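Local coordinates for biliverdin reductase (Synechocystis sp., PDB 5B3T), which probably reduces the tetrapyrrole biliverdin in the heme-degrading pathway with NAD(P)H, bound largely by a Rossmann-fold domain, at residues A[15-21]-A[39-45]; A[27-32]-A[287-292]. One frame throughout, in Å; residues are numbered along the deposited sequence.

Contact 1: residues A[15-21]-A[39-45]; sequences RVGIVGT and QLVSFWG
Q39 pairs with R15 in parallel, its O accepting from V16 N at 2.9 Å. L40 then turns CD1 back across the end of I18, crossing it at about a right angle with CD1 of L40 3.8 Å from CD1 of I18. V41 is the extra residue of a beta bulge. Its N gives a nearly straight bond (170°) to V16 O, while its CG2 lies alongside R15 CB; the guanidinium of R15 leads off to D76 and E74. Past the bulge the register has moved by one, and S42 O takes I18 N at 3.1 Å. CB of F43 packs against I18; chi1 (83°) sets CG between the backbone N and the carbonyl carbon and so brings the ring beside T21, whose CG2 stands 3.5 Å from F43 CE2. W44 N binds I18 O, and W44 O receives G20 N at 2.8 Å; its indole CE3 packs 3.6 Å from V19 CG1. At G45, CA lies 3.8 Å from T21 CG2, and a CB there would come too close to that methyl. The two strands and the crossover helix 23-34 form the first beta-alpha-beta unit of the Rossmann fold; T21, an NADP(+)-binding residue, lies just past the end of strand 14-19. V16, I18 and L40 face the connecting helix 23-34, F43 and T21 meet helix 48-58, and V19, S42 and W44 rest on helix 66-70. Strand 14-19 pairs on its other edge with 77-80, leaving 38-44 outermost in the sheet.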
ATOM      1  N   ARG A  15      -0.058  23.368   3.241  1.00 23.60           N
ATOM      2  CA  ARG A  15       1.380  23.194   3.405  1.00 24.35           C
ATOM      3  C   ARG A  15       1.661  21.747   3.787  1.00 22.19           C
ATOM      4  O   ARG A  15       1.126  21.246   4.783  1.00 22.01           O
ATOM      5  CB  ARG A  15       1.918  24.166   4.452  1.00 23.19           C
ATOM      6  CG  ARG A  15       1.928  25.608   3.964  1.00 26.54           C
ATOM      7  CD  ARG A  15       2.038  26.591   5.113  1.00 24.53           C
ATOM      8  NE  ARG A  15       0.938  26.441   6.061  1.00 26.72           N
ATOM      9  CZ  ARG A  15       0.920  26.985   7.273  1.00 27.92           C
ATOM     10  NH1 ARG A  15       1.944  27.720   7.684  1.00 30.57           N
ATOM     11  NH2 ARG A  15      -0.121  26.798   8.073  1.00 28.02           N
ATOM     12  N   VAL A  16       2.499  21.081   2.998  1.00 24.00           N
ATOM     13  CA  VAL A  16       2.657  19.634   3.051  1.00 21.02           C
ATOM     14  C   VAL A  16       4.079  19.287   3.464  1.00 20.63           C
ATOM     15  O   VAL A  16       5.045  19.871   2.960  1.00 22.28           O
ATOM     16  CB  VAL A  16       2.319  18.988   1.691  1.00 20.83           C
ATOM     17  CG1 VAL A  16       2.433  17.470   1.772  1.00 19.39           C
ATOM     18  CG2 VAL A  16       0.929  19.403   1.238  1.00 22.10           C
ATOM     19  N   GLY A  17       4.198  18.341   4.381  1.00 18.69           N
ATOM     20  CA  GLY A  17       5.464  17.680   4.663  1.00 18.86           C
ATOM     21  C   GLY A  17       5.358  16.219   4.283  1.00 19.24           C
ATOM     22  O   GLY A  17       4.350  15.568   4.571  1.00 18.90           O
ATOM     23  N   ILE A  18       6.393  15.705   3.626  1.00 17.60           N
ATOM     24  CA  ILE A  18       6.387  14.352   3.083  1.00 17.30           C
ATOM     25  C   ILE A  18       7.392  13.512   3.858  1.00 17.21           C
ATOM     26  O   ILE A  18       8.590  13.814   3.869  1.00 17.66           O
ATOM     27  CB  ILE A  18       6.709  14.349   1.582  1.00 18.35           C
ATOM     28  CG1 ILE A  18       5.601  15.057   0.800  1.00 16.34           C
ATOM     29  CG2 ILE A  18       6.903  12.928   1.083  1.00 18.00           C
ATOM     30  CD1 ILE A  18       5.810  15.047  -0.695  1.00 20.34           C
ATOM     31  N   VAL A  19       6.913  12.452   4.497  1.00 15.67           N
ATOM     32  CA  VAL A  19       7.775  11.509   5.201  1.00 16.57           C
ATOM     33  C   VAL A  19       7.997  10.334   4.254  1.00 17.43           C
ATOM     34  O   VAL A  19       7.139   9.459   4.115  1.00 14.34           O
ATOM     35  CB  VAL A  19       7.171  11.065   6.535  1.00 15.78           C
ATOM     36  CG1 VAL A  19       8.112  10.110   7.247  1.00 16.47           C
ATOM     37  CG2 VAL A  19       6.876  12.272   7.409  1.00 16.60           C
ATOM     38  N   GLY A  20       9.153  10.316   3.597  1.00 17.21           N
ATOM     39  CA  GLY A  20       9.447   9.302   2.605  1.00 16.58           C
ATOM     40  C   GLY A  20       9.963   9.896   1.312  1.00 18.23           C
ATOM     41  O   GLY A  20       9.715  11.068   1.016  1.00 19.03           O
ATOM     42  N   THR A  21      10.691   9.094   0.534  1.00 16.29           N
ATOM     43  CA  THR A  21      11.287   9.578  -0.705  1.00 18.97           C
ATOM     44  C   THR A  21      11.106   8.603  -1.863  1.00 20.11           C
ATOM     45  O   THR A  21      11.678   8.831  -2.935  1.00 19.64           O
ATOM     46  CB  THR A  21      12.785   9.862  -0.510  1.00 20.35           C
ATOM     47  OG1 THR A  21      13.431   8.689  -0.002  1.00 21.58           O
ATOM     48  CG2 THR A  21      12.999  11.010   0.465  1.00 22.18           C
ATOM     49  N   GLN A  39       1.377  23.503  -1.283  1.00 25.26           N
ATOM     50  CA  GLN A  39       2.773  23.926  -1.282  1.00 28.33           C
ATOM     51  C   GLN A  39       3.591  22.890  -0.527  1.00 25.97           C
ATOM     52  O   GLN A  39       3.282  22.578   0.628  1.00 25.20           O
ATOM     53  CB  GLN A  39       2.922  25.306  -0.633  1.00 28.37           C
ATOM     54  CG  GLN A  39       4.349  25.818  -0.547  1.00 30.80           C
ATOM     55  CD  GLN A  39       4.902  26.240  -1.894  1.00 35.94           C
ATOM     56  OE1 GLN A  39       4.167  26.718  -2.757  1.00 41.76           O
ATOM     57  NE2 GLN A  39       6.207  26.073  -2.076  1.00 39.61           N
ATOM     58  N   LEU A  40       4.625  22.358  -1.172  1.00 23.84           N
ATOM     59  CA  LEU A  40       5.526  21.410  -0.528  1.00 24.79           C
ATOM     60  C   LEU A  40       6.556  22.183   0.292  1.00 25.18           C
ATOM     61  O   LEU A  40       7.314  22.990  -0.255  1.00 26.01           O
ATOM     62  CB  LEU A  40       6.203  20.527  -1.576  1.00 25.46           C
ATOM     63  CG  LEU A  40       7.296  19.550  -1.139  1.00 25.56           C
ATOM     64  CD1 LEU A  40       6.792  18.612  -0.056  1.00 25.27           C
ATOM     65  CD2 LEU A  40       7.813  18.759  -2.336  1.00 25.20           C
ATOM     66  N   VAL A  41       6.578  21.943   1.599  1.00 23.51           N
ATOM     67  CA  VAL A  41       7.412  22.712   2.519  1.00 25.05           C
ATOM     68  C   VAL A  41       8.648  21.932   2.954  1.00 24.68           C
ATOM     69  O   VAL A  41       9.758  22.464   2.941  1.00 23.82           O
ATOM     70  CB  VAL A  41       6.581  23.167   3.738  1.00 24.25           C
ATOM     71  CG1 VAL A  41       7.492  23.736   4.821  1.00 26.59           C
ATOM     72  CG2 VAL A  41       5.529  24.181   3.317  1.00 25.58           C
ATOM     73  N   SER A  42       8.481  20.674   3.356  1.00 22.74           N
ATOM     74  CA  SER A  42       9.605  19.896   3.860  1.00 22.49           C
ATOM     75  C   SER A  42       9.406  18.426   3.523  1.00 20.72           C
ATOM     76  O   SER A  42       8.340  18.006   3.065  1.00 19.77           O
ATOM     77  CB  SER A  42       9.782  20.080   5.372  1.00 21.70           C
ATOM     78  OG  SER A  42       8.629  19.654   6.076  1.00 23.68           O
ATOM     79  N   PHE A  43      10.456  17.644   3.750  1.00 20.87           N
ATOM     80  CA  PHE A  43      10.377  16.198   3.606  1.00 20.42           C
ATOM     81  C   PHE A  43      11.434  15.561   4.497  1.00 21.11           C
ATOM     82  O   PHE A  43      12.340  16.230   5.000  1.00 22.26           O
ATOM     83  CB  PHE A  43      10.549  15.758   2.147  1.00 19.73           C
ATOM     84  CG  PHE A  43      11.980  15.644   1.714  1.00 21.67           C
ATOM     85  CD1 PHE A  43      12.694  16.769   1.336  1.00 24.19           C
ATOM     86  CD2 PHE A  43      12.615  14.412   1.682  1.00 20.89           C
ATOM     87  CE1 PHE A  43      14.013  16.668   0.937  1.00 24.02           C
ATOM     88  CE2 PHE A  43      13.935  14.305   1.284  1.00 23.01           C
ATOM     89  CZ  PHE A  43      14.634  15.434   0.910  1.00 23.77           C
ATOM     90  N   TRP A  44      11.297  14.251   4.690  1.00 18.33           N
ATOM     91  CA  TRP A  44      12.262  13.452   5.431  1.00 18.08           C
ATOM     92  C   TRP A  44      12.494  12.153   4.675  1.00 18.97           C
ATOM     93  O   TRP A  44      11.550  11.551   4.159  1.00 17.32           O
ATOM     94  CB  TRP A  44      11.775  13.158   6.861  1.00 17.17           C
ATOM     95  CG  TRP A  44      12.667  12.233   7.657  1.00 19.52           C
ATOM     96  CD1 TRP A  44      13.720  12.591   8.450  1.00 18.80           C
ATOM     97  CD2 TRP A  44      12.562  10.805   7.752  1.00 19.10           C
ATOM     98  NE1 TRP A  44      14.283  11.475   9.023  1.00 18.96           N
ATOM     99  CE2 TRP A  44      13.591  10.367   8.611  1.00 18.63           C
ATOM    100  CE3 TRP A  44      11.704   9.856   7.189  1.00 18.50           C
ATOM    101  CZ2 TRP A  44      13.783   9.021   8.920  1.00 18.28           C
ATOM    102  CZ3 TRP A  44      11.896   8.520   7.497  1.00 18.04           C
ATOM    103  CH2 TRP A  44      12.927   8.115   8.355  1.00 19.21           C
ATOM    104  N   GLY A  45      13.755  11.739   4.599  1.00 18.19           N
ATOM    105  CA  GLY A  45      14.106  10.463   4.008  1.00 18.74           C
ATOM    106  C   GLY A  45      14.875   9.608   4.992  1.00 19.84           C
ATOM    107  O   GLY A  45      15.499  10.134   5.917  1.00 19.49           O
TER

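Contact 2: residues A[27-32]-A[287-292]; sequences RRAEVF and FRQDTE. With PO4 (phosphate ion), chain E.
A helix-to-helix contact, with axes 9.3 Å apart and crossing at -57°, lays R28 and V31 of the Rossmann helix 23-34 against F287 and T291 of helix 283-300, from the far C-terminal part of the chain. R28 is bent at chi2 (-78°), which swings its guanidinium across to helix 283-300. There NH1 and NH2 both grip D290 OD2, each at 2.9 Å, in a salt bridge lying in the guanidinium plane. NH1 also reaches T291 OG1 at 3.0 Å, and that hydroxyl in turn bonds to F287 O. The F287 ring presents its edge over one guanidinium face, with CD1 3.6 Å from R28 NE. A leucine at R28 would remove all three N-H bonds and would probably leave the buried carboxylate of D290 without its opposite charge. Beside this polar group, T291 CG2 sits over the face of the F32 ring and 3.7 Å from V31 CG1, while V31 CG2 packs on R288 CB. R288 reaches outward, bonding to E292 and a phosphate ion, probably from the crystallisation liquor. D290 is also bound by H129, F287 and R28 border strand 100-104, and F32 touches strand 14-19 from within helix 23-34.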
ATOM      1  N   ARG A  27       5.358  10.784  -6.464  1.00 17.63           N
ATOM      2  CA  ARG A  27       4.115  11.085  -7.169  1.00 18.66           C
ATOM      3  C   ARG A  27       3.292  12.128  -6.423  1.00 19.10           C
ATOM      4  O   ARG A  27       2.740  13.048  -7.039  1.00 18.49           O
ATOM      5  CB  ARG A  27       3.298   9.809  -7.371  1.00 19.82           C
ATOM      6  CG  ARG A  27       3.947   8.796  -8.296  1.00 20.21           C
ATOM      7  CD  ARG A  27       4.325   9.445  -9.613  1.00 21.48           C
ATOM      8  NE  ARG A  27       4.712   8.468 -10.623  1.00 27.44           N
ATOM      9  CZ  ARG A  27       5.386   8.771 -11.728  1.00 24.96           C
ATOM     10  NH1 ARG A  27       5.758  10.024 -11.949  1.00 24.98           N
ATOM     11  NH2 ARG A  27       5.700   7.824 -12.601  1.00 24.85           N
ATOM     12  N   ARG A  28       3.194  11.999  -5.098  1.00 18.11           N
ATOM     13  CA  ARG A  28       2.482  12.999  -4.307  1.00 18.89           C
ATOM     14  C   ARG A  28       3.164  14.357  -4.412  1.00 20.00           C
ATOM     15  O   ARG A  28       2.500  15.388  -4.574  1.00 20.98           O
ATOM     16  CB  ARG A  28       2.402  12.554  -2.846  1.00 17.90           C
ATOM     17  CG  ARG A  28       1.645  11.255  -2.612  1.00 18.83           C
ATOM     18  CD  ARG A  28       0.141  11.443  -2.666  1.00 16.12           C
ATOM     19  NE  ARG A  28      -0.557  10.234  -2.236  1.00 15.14           N
ATOM     20  CZ  ARG A  28      -1.879  10.103  -2.206  1.00 17.67           C
ATOM     21  NH1 ARG A  28      -2.657  11.109  -2.582  1.00 16.90           N
ATOM     22  NH2 ARG A  28      -2.425   8.965  -1.797  1.00 17.62           N
ATOM     23  N   ALA A  29       4.497  14.375  -4.321  1.00 18.55           N
ATOM     24  CA  ALA A  29       5.233  15.633  -4.390  1.00 20.53           C
ATOM     25  C   ALA A  29       5.015  16.329  -5.727  1.00 21.02           C
ATOM     26  O   ALA A  29       4.883  17.557  -5.780  1.00 21.51           O
ATOM     27  CB  ALA A  29       6.723  15.385  -4.159  1.00 20.19           C
ATOM     28  N   GLU A  30       4.973  15.559  -6.817  1.00 20.65           N
ATOM     29  CA  GLU A  30       4.778  16.154  -8.135  1.00 22.31           C
ATOM     30  C   GLU A  30       3.449  16.897  -8.218  1.00 22.86           C
ATOM     31  O   GLU A  30       3.385  18.010  -8.753  1.00 23.37           O
ATOM     32  CB  GLU A  30       4.869  15.076  -9.216  1.00 22.18           C
ATOM     33  CG  GLU A  30       6.273  14.515  -9.415  1.00 22.15           C
ATOM     34  CD  GLU A  30       6.302  13.294 -10.318  1.00 22.68           C
ATOM     35  OE1 GLU A  30       5.237  12.678 -10.533  1.00 24.27           O
ATOM     36  OE2 GLU A  30       7.396  12.950 -10.812  1.00 23.10           O
ATOM     37  N   VAL A  31       2.380  16.311  -7.676  1.00 21.61           N
ATOM     38  CA  VAL A  31       1.064  16.933  -7.782  1.00 22.44           C
ATOM     39  C   VAL A  31       0.906  18.065  -6.773  1.00 23.31           C
ATOM     40  O   VAL A  31       0.300  19.098  -7.077  1.00 24.40           O
ATOM     41  CB  VAL A  31      -0.038  15.867  -7.627  1.00 22.50           C
ATOM     42  CG1 VAL A  31      -1.417  16.511  -7.706  1.00 22.50           C
ATOM     43  CG2 VAL A  31       0.114  14.785  -8.691  1.00 22.09           C
ATOM     44  N   PHE A  32       1.436  17.892  -5.559  1.00 21.71           N
ATOM     45  CA  PHE A  32       1.344  18.948  -4.554  1.00 23.75           C
ATOM     46  C   PHE A  32       2.015  20.229  -5.029  1.00 25.10           C
ATOM     47  O   PHE A  32       1.504  21.331  -4.794  1.00 25.23           O
ATOM     48  CB  PHE A  32       1.960  18.482  -3.234  1.00 21.09           C
ATOM     49  CG  PHE A  32       1.040  17.647  -2.399  1.00 21.60           C
ATOM     50  CD1 PHE A  32      -0.265  18.043  -2.190  1.00 21.07           C
ATOM     51  CD2 PHE A  32       1.484  16.470  -1.819  1.00 19.64           C
ATOM     52  CE1 PHE A  32      -1.120  17.285  -1.420  1.00 20.60           C
ATOM     53  CE2 PHE A  32       0.632  15.706  -1.047  1.00 19.57           C
ATOM     54  CZ  PHE A  32      -0.670  16.113  -0.847  1.00 19.12           C
ATOM     55  N   PHE A 287      -2.642   8.431  -8.596  1.00 17.29           N
ATOM     56  CA  PHE A 287      -2.126   9.255  -7.506  1.00 17.96           C
ATOM     57  C   PHE A 287      -2.588  10.699  -7.643  1.00 17.78           C
ATOM     58  O   PHE A 287      -2.920  11.348  -6.645  1.00 16.53           O
ATOM     59  CB  PHE A 287      -0.597   9.194  -7.462  1.00 15.20           C
ATOM     60  CG  PHE A 287      -0.055   8.140  -6.538  1.00 16.62           C
ATOM     61  CD1 PHE A 287      -0.254   8.235  -5.170  1.00 15.72           C
ATOM     62  CD2 PHE A 287       0.664   7.066  -7.033  1.00 16.84           C
ATOM     63  CE1 PHE A 287       0.244   7.270  -4.312  1.00 17.02           C
ATOM     64  CE2 PHE A 287       1.168   6.095  -6.179  1.00 17.22           C
ATOM     65  CZ  PHE A 287       0.957   6.197  -4.818  1.00 16.46           C
ATOM     66  N   ARG A 288      -2.613  11.220  -8.873  1.00 16.49           N
ATOM     67  CA  ARG A 288      -3.021  12.606  -9.075  1.00 19.40           C
ATOM     68  C   ARG A 288      -4.487  12.808  -8.715  1.00 20.37           C
ATOM     69  O   ARG A 288      -4.837  13.764  -8.013  1.00 19.54           O
ATOM     70  CB  ARG A 288      -2.759  13.036 -10.518  1.00 21.21           C
ATOM     71  CG  ARG A 288      -3.205  14.467 -10.792  1.00 24.67           C
ATOM     72  CD  ARG A 288      -2.808  14.943 -12.175  1.00 28.15           C
ATOM     73  NE  ARG A 288      -3.216  16.328 -12.391  1.00 29.86           N
ATOM     74  CZ  ARG A 288      -2.681  17.133 -13.304  1.00 34.72           C
ATOM     75  NH1 ARG A 288      -1.708  16.693 -14.091  1.00 34.52           N
ATOM     76  NH2 ARG A 288      -3.116  18.379 -13.426  1.00 37.16           N
ATOM     77  N   GLN A 289      -5.363  11.917  -9.189  1.00 18.22           N
ATOM     78  CA  GLN A 289      -6.780  12.031  -8.854  1.00 20.90           C
ATOM     79  C   GLN A 289      -6.999  11.954  -7.348  1.00 19.74           C
ATOM     80  O   GLN A 289      -7.812  12.701  -6.793  1.00 20.85           O
ATOM     81  CB  GLN A 289      -7.584  10.941  -9.566  1.00 21.27           C
ATOM     82  CG  GLN A 289      -7.540  11.022 -11.086  1.00 23.95           C
ATOM     83  CD  GLN A 289      -7.762  12.433 -11.602  1.00 31.98           C
ATOM     84  OE1 GLN A 289      -6.916  12.992 -12.302  1.00 36.06           O
ATOM     85  NE2 GLN A 289      -8.904  13.017 -11.258  1.00 30.95           N
ATOM     86  N   ASP A 290      -6.278  11.059  -6.669  1.00 17.97           N
ATOM     87  CA  ASP A 290      -6.430  10.947  -5.222  1.00 17.81           C
ATOM     88  C   ASP A 290      -5.906  12.191  -4.514  1.00 18.57           C
ATOM     89  O   ASP A 290      -6.545  12.695  -3.584  1.00 16.75           O
ATOM     90  CB  ASP A 290      -5.718   9.701  -4.708  1.00 18.67           C
ATOM     91  CG  ASP A 290      -6.019   9.425  -3.250  1.00 20.63           C
ATOM     92  OD1 ASP A 290      -7.102   8.874  -2.961  1.00 21.15           O
ATOM     93  OD2 ASP A 290      -5.177   9.767  -2.393  1.00 20.29           O
ATOM     94  N   THR A 291      -4.748  12.698  -4.941  1.00 17.79           N
ATOM     95  CA  THR A 291      -4.212  13.915  -4.340  1.00 18.64           C
ATOM     96  C   THR A 291      -5.159  15.089  -4.547  1.00 19.28           C
ATOM     97  O   THR A 291      -5.388  15.882  -3.626  1.00 18.13           O
ATOM     98  CB  THR A 291      -2.836  14.236  -4.925  1.00 17.77           C
ATOM     99  OG1 THR A 291      -1.956  13.128  -4.714  1.00 16.53           O
ATOM    100  CG2 THR A 291      -2.248  15.472  -4.254  1.00 19.60           C
ATOM    101  N   GLU A 292      -5.728  15.211  -5.749  1.00 18.35           N
ATOM    102  CA  GLU A 292      -6.650  16.309  -6.017  1.00 19.75           C
ATOM    103  C   GLU A 292      -7.936  16.161  -5.213  1.00 21.24           C
ATOM    104  O   GLU A 292      -8.517  17.160  -4.774  1.00 22.00           O
ATOM    105  CB  GLU A 292      -6.939  16.394  -7.515  1.00 20.18           C
ATOM    106  CG  GLU A 292      -5.733  16.840  -8.331  1.00 22.33           C
ATOM    107  CD  GLU A 292      -5.990  16.845  -9.826  1.00 24.00           C
ATOM    108  OE1 GLU A 292      -7.006  16.267 -10.262  1.00 23.42           O
ATOM    109  OE2 GLU A 292      -5.171  17.433 -10.564  1.00 26.00           O
TER
HETATM  110  P   PO4 E 403      -0.935  20.094 -15.903  1.00 55.13           P
HETATM  111  O1  PO4 E 403      -1.367  20.315 -17.333  1.00 48.66           O
HETATM  112  O2  PO4 E 403       0.127  21.103 -15.536  1.00 54.44           O
HETATM  113  O3  PO4 E 403      -0.375  18.700 -15.754  1.00 47.66           O
HETATM  114  O4  PO4 E 403      -2.125  20.259 -14.989  1.00 51.72           O

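The segments alternate along the chain: 15-21, 27-32, 39-45, then, after some 240 residues, 287-292. Helix 23-34 joins the two contacts, whose centres lie 13 Å apart, since it links the strands of contact 1 and supplies one side of contact 2. Its inner side meets the sheet, A29 CB being 3.6 Å from I18 CD1 and F32 CE2 3.8 Å from V16 CG1, while another side takes helix 283-300. The returning C-terminal chain thus lays helix 283-300 beside helix 23-34 over the same face of the parallel sheet, tying the two ends of the chain together. T21, Y23 and A24, seen to bind NADP(+), lie where strand 14-19 passes into this shared helix.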